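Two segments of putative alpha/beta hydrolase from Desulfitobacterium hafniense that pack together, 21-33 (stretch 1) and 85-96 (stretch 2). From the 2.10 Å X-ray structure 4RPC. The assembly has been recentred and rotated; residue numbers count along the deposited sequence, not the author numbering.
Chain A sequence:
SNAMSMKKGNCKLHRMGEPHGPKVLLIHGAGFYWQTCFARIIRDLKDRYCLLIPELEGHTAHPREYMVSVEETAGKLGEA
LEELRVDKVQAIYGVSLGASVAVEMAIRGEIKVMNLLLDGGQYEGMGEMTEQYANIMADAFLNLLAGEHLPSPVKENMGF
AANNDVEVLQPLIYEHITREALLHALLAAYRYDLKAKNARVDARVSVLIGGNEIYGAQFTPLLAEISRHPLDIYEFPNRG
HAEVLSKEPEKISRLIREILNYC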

# COMPACT_ATOMS: atom_id res chain seq x y z
N GLY A 21 17.48 14.85 -1.97
CA GLY A 21 17.41 14.08 -0.73
C GLY A 21 17.26 12.56 -0.92
O GLY A 21 17.06 12.10 -2.02
N PRO A 22 17.36 11.79 0.17
CA PRO A 22 17.14 10.35 0.05
C PRO A 22 15.74 10.04 -0.47
O PRO A 22 14.78 10.73 -0.13
CB PRO A 22 17.31 9.81 1.49
CG PRO A 22 18.12 10.87 2.22
CD PRO A 22 17.90 12.19 1.49
N LYS A 23 15.63 8.98 -1.28
CA LYS A 23 14.37 8.72 -1.95
C LYS A 23 13.43 7.81 -1.12
O LYS A 23 13.79 6.71 -0.72
CB LYS A 23 14.63 8.12 -3.30
CG LYS A 23 14.85 9.15 -4.39
CD LYS A 23 16.21 9.77 -4.28
CE LYS A 23 16.54 10.47 -5.59
NZ LYS A 23 17.46 11.59 -5.33
N VAL A 24 12.21 8.28 -0.93
CA VAL A 24 11.18 7.60 -0.23
C VAL A 24 9.95 7.49 -1.17
O VAL A 24 9.38 8.51 -1.60
CB VAL A 24 10.85 8.36 1.06
CG1 VAL A 24 9.68 7.74 1.80
CG2 VAL A 24 12.09 8.41 1.98
N LEU A 25 9.54 6.27 -1.47
CA LEU A 25 8.37 6.00 -2.35
C LEU A 25 7.15 5.68 -1.52
O LEU A 25 7.22 4.82 -0.67
CB LEU A 25 8.64 4.75 -3.21
CG LEU A 25 8.61 4.72 -4.71
CD1 LEU A 25 8.63 3.27 -5.15
CD2 LEU A 25 7.44 5.42 -5.36
N LEU A 26 6.02 6.31 -1.81
CA LEU A 26 4.81 6.10 -1.09
C LEU A 26 3.74 5.62 -2.03
O LEU A 26 3.34 6.40 -2.96
CB LEU A 26 4.35 7.40 -0.46
CG LEU A 26 5.36 8.11 0.42
CD1 LEU A 26 4.82 9.48 0.77
CD2 LEU A 26 5.59 7.33 1.68
N ILE A 27 3.28 4.37 -1.82
CA ILE A 27 2.35 3.68 -2.74
C ILE A 27 1.05 3.41 -2.08
O ILE A 27 0.98 2.66 -1.11
CB ILE A 27 2.93 2.37 -3.31
CG1 ILE A 27 4.37 2.55 -3.80
CG2 ILE A 27 2.07 1.86 -4.46
CD1 ILE A 27 5.05 1.27 -4.30
N HIS A 28 0.01 4.08 -2.57
CA HIS A 28 -1.33 3.98 -2.03
C HIS A 28 -2.04 2.69 -2.41
O HIS A 28 -1.54 1.90 -3.22
CB HIS A 28 -2.16 5.19 -2.43
CG HIS A 28 -2.57 5.24 -3.88
ND1 HIS A 28 -3.63 4.52 -4.37
CD2 HIS A 28 -2.15 6.02 -4.91
CE1 HIS A 28 -3.79 4.76 -5.66
NE2 HIS A 28 -2.92 5.67 -6.02
N GLY A 29 -3.18 2.44 -1.79
CA GLY A 29 -3.92 1.19 -2.05
C GLY A 29 -5.10 1.36 -3.00
O GLY A 29 -5.40 2.47 -3.50
N ALA A 30 -5.72 0.23 -3.31
CA ALA A 30 -6.92 0.22 -4.14
C ALA A 30 -8.00 1.13 -3.57
O ALA A 30 -8.35 1.05 -2.42
CB ALA A 30 -7.47 -1.20 -4.24
N GLY A 31 -8.55 1.98 -4.43
CA GLY A 31 -9.59 2.93 -4.06
C GLY A 31 -9.10 4.23 -3.47
O GLY A 31 -9.92 5.11 -3.27
N PHE A 32 -7.81 4.34 -3.17
CA PHE A 32 -7.27 5.53 -2.48
C PHE A 32 -6.81 6.52 -3.53
O PHE A 32 -6.97 6.26 -4.72
CB PHE A 32 -6.11 5.15 -1.55
CG PHE A 32 -6.51 4.25 -0.41
CD1 PHE A 32 -7.83 3.89 -0.19
CD2 PHE A 32 -5.56 3.85 0.53
CE1 PHE A 32 -8.19 3.13 0.93
CE2 PHE A 32 -5.90 3.07 1.62
CZ PHE A 32 -7.21 2.70 1.81
N TYR A 33 -6.25 7.65 -3.09
CA TYR A 33 -5.77 8.66 -3.99
C TYR A 33 -4.45 9.17 -3.50
O TYR A 33 -4.29 9.40 -2.33
CB TYR A 33 -6.78 9.81 -4.04
CG TYR A 33 -6.53 10.84 -5.10
CD1 TYR A 33 -6.26 10.44 -6.41
CD2 TYR A 33 -6.61 12.21 -4.83
CE1 TYR A 33 -6.05 11.36 -7.43
CE2 TYR A 33 -6.40 13.15 -5.84
CZ TYR A 33 -6.10 12.72 -7.14
OH TYR A 33 -5.86 13.60 -8.18
N ARG A 85 16.16 9.04 -13.30
CA ARG A 85 17.45 8.45 -12.95
C ARG A 85 17.57 7.99 -11.49
O ARG A 85 18.67 7.94 -10.92
CB ARG A 85 18.58 9.40 -13.27
CG ARG A 85 18.73 9.75 -14.73
CD ARG A 85 19.79 10.83 -14.77
NE ARG A 85 20.17 11.23 -16.12
CZ ARG A 85 21.21 12.01 -16.39
NH1 ARG A 85 21.99 12.47 -15.41
NH2 ARG A 85 21.48 12.32 -17.66
N VAL A 86 16.44 7.65 -10.89
CA VAL A 86 16.44 7.04 -9.58
C VAL A 86 16.69 5.57 -9.77
O VAL A 86 15.83 4.88 -10.34
CB VAL A 86 15.08 7.15 -8.87
CG1 VAL A 86 15.11 6.35 -7.58
CG2 VAL A 86 14.74 8.60 -8.57
N ASP A 87 17.82 5.08 -9.30
CA ASP A 87 18.03 3.63 -9.28
C ASP A 87 18.13 3.02 -7.88
O ASP A 87 18.31 1.81 -7.76
CB ASP A 87 19.24 3.26 -10.12
CG ASP A 87 20.52 3.75 -9.52
OD1 ASP A 87 20.50 4.19 -8.34
OD2 ASP A 87 21.55 3.71 -10.26
N LYS A 88 18.00 3.84 -6.84
CA LYS A 88 17.99 3.35 -5.46
C LYS A 88 16.97 4.13 -4.64
O LYS A 88 16.91 5.35 -4.71
CB LYS A 88 19.37 3.51 -4.83
CG LYS A 88 19.46 3.01 -3.38
CD LYS A 88 20.89 3.10 -2.83
CE LYS A 88 21.31 4.56 -2.62
NZ LYS A 88 22.26 4.82 -1.48
N VAL A 89 16.15 3.43 -3.87
CA VAL A 89 15.29 4.10 -2.95
C VAL A 89 15.55 3.65 -1.53
O VAL A 89 15.81 2.45 -1.26
CB VAL A 89 13.79 3.96 -3.34
CG1 VAL A 89 13.61 4.26 -4.82
CG2 VAL A 89 13.25 2.61 -3.02
N GLN A 90 15.46 4.59 -0.60
CA GLN A 90 15.86 4.25 0.76
C GLN A 90 14.73 3.52 1.42
O GLN A 90 14.98 2.65 2.25
CB GLN A 90 16.22 5.47 1.59
CG GLN A 90 17.48 6.23 1.20
CD GLN A 90 18.67 5.36 1.07
OE1 GLN A 90 19.00 4.57 1.96
NE2 GLN A 90 19.32 5.46 -0.07
N ALA A 91 13.48 3.88 1.06
CA ALA A 91 12.29 3.21 1.60
C ALA A 91 11.07 3.30 0.68
O ALA A 91 10.80 4.35 0.13
CB ALA A 91 11.92 3.83 2.94
N ILE A 92 10.33 2.22 0.59
CA ILE A 92 8.99 2.20 0.06
C ILE A 92 7.99 1.89 1.18
O ILE A 92 8.13 0.88 1.90
CB ILE A 92 8.83 1.12 -1.02
CG1 ILE A 92 10.01 1.15 -2.00
CG2 ILE A 92 7.55 1.37 -1.80
CD1 ILE A 92 9.80 0.13 -3.09
N TYR A 93 7.03 2.79 1.37
CA TYR A 93 5.91 2.53 2.21
C TYR A 93 4.78 2.18 1.27
O TYR A 93 4.55 2.86 0.28
CB TYR A 93 5.58 3.72 3.11
CG TYR A 93 4.26 3.55 3.80
CD1 TYR A 93 4.15 2.92 5.01
CD2 TYR A 93 3.08 3.96 3.17
CE1 TYR A 93 2.93 2.74 5.62
CE2 TYR A 93 1.86 3.79 3.77
CZ TYR A 93 1.79 3.16 5.00
OH TYR A 93 0.54 3.03 5.57
N GLY A 94 4.10 1.08 1.51
CA GLY A 94 2.97 0.75 0.72
C GLY A 94 1.85 0.29 1.59
O GLY A 94 2.06 -0.49 2.53
N VAL A 95 0.67 0.81 1.31
CA VAL A 95 -0.49 0.44 2.08
C VAL A 95 -1.38 -0.41 1.21
O VAL A 95 -1.69 -0.04 0.08
CB VAL A 95 -1.25 1.66 2.68
CG1 VAL A 95 -1.77 2.57 1.59
CG2 VAL A 95 -2.41 1.17 3.56
N SER A 96 -1.74 -1.56 1.75
CA SER A 96 -2.67 -2.50 1.13
C SER A 96 -2.11 -3.00 -0.19
O SER A 96 -0.99 -3.52 -0.23
CB SER A 96 -4.05 -1.81 0.99
OG SER A 96 -5.09 -2.79 1.00
O HOH W 1 17.75 7.05 -1.86

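Strands 23-27 and 91-95 lie side by side and parallel, joined by a ladder of backbone hydrogen bonds: Leu25 N to Ala91 O (2.8 Å), Tyr93 N to Leu25 O (2.9 Å), Ile27 N to Tyr93 O (2.9 Å) and Val95 N to Ile27 O (3.1 Å). At its start Lys23 O accepts from Gln90 N (2.7 Å) and, weakly, from Ala91 N (3.4 Å). Side chains alternate between the two faces of the sheet. On one, Ile27 (m, t) and Ile92 (m, t) extend their CD1 ends, and Ile27 CD1 reaches Ile92 CG2 at 3.5 Å; Leu25, its chi1 between wells at -123°, sets CB 3.8 Å from Ile92 CG2. Gly94, also in this row, adds no side chain. On the other face are Val24, Ala91, Leu26 and Tyr93; Leu26 (m, t) brings CD2 3.9 Å from Tyr93 CB, while Tyr93 OH is hydrogen-bonded elsewhere in the structure. Lys23 (m, p, t, t) lays its aliphatic chain along stretch 2, CE 4.0 Å from Val86 CG2, leaving its charged end to lead away. Beyond the strands, Phe32 (m) meets Val95 CG1 with its ring edge, at CD2 (4.1 Å). Gly29 suits its tight place: an ideal CB would clash with Val95 O and Ser96 CB. Together the stretches bury 723 Å², both sides summed, with Lys23 the most covered residue.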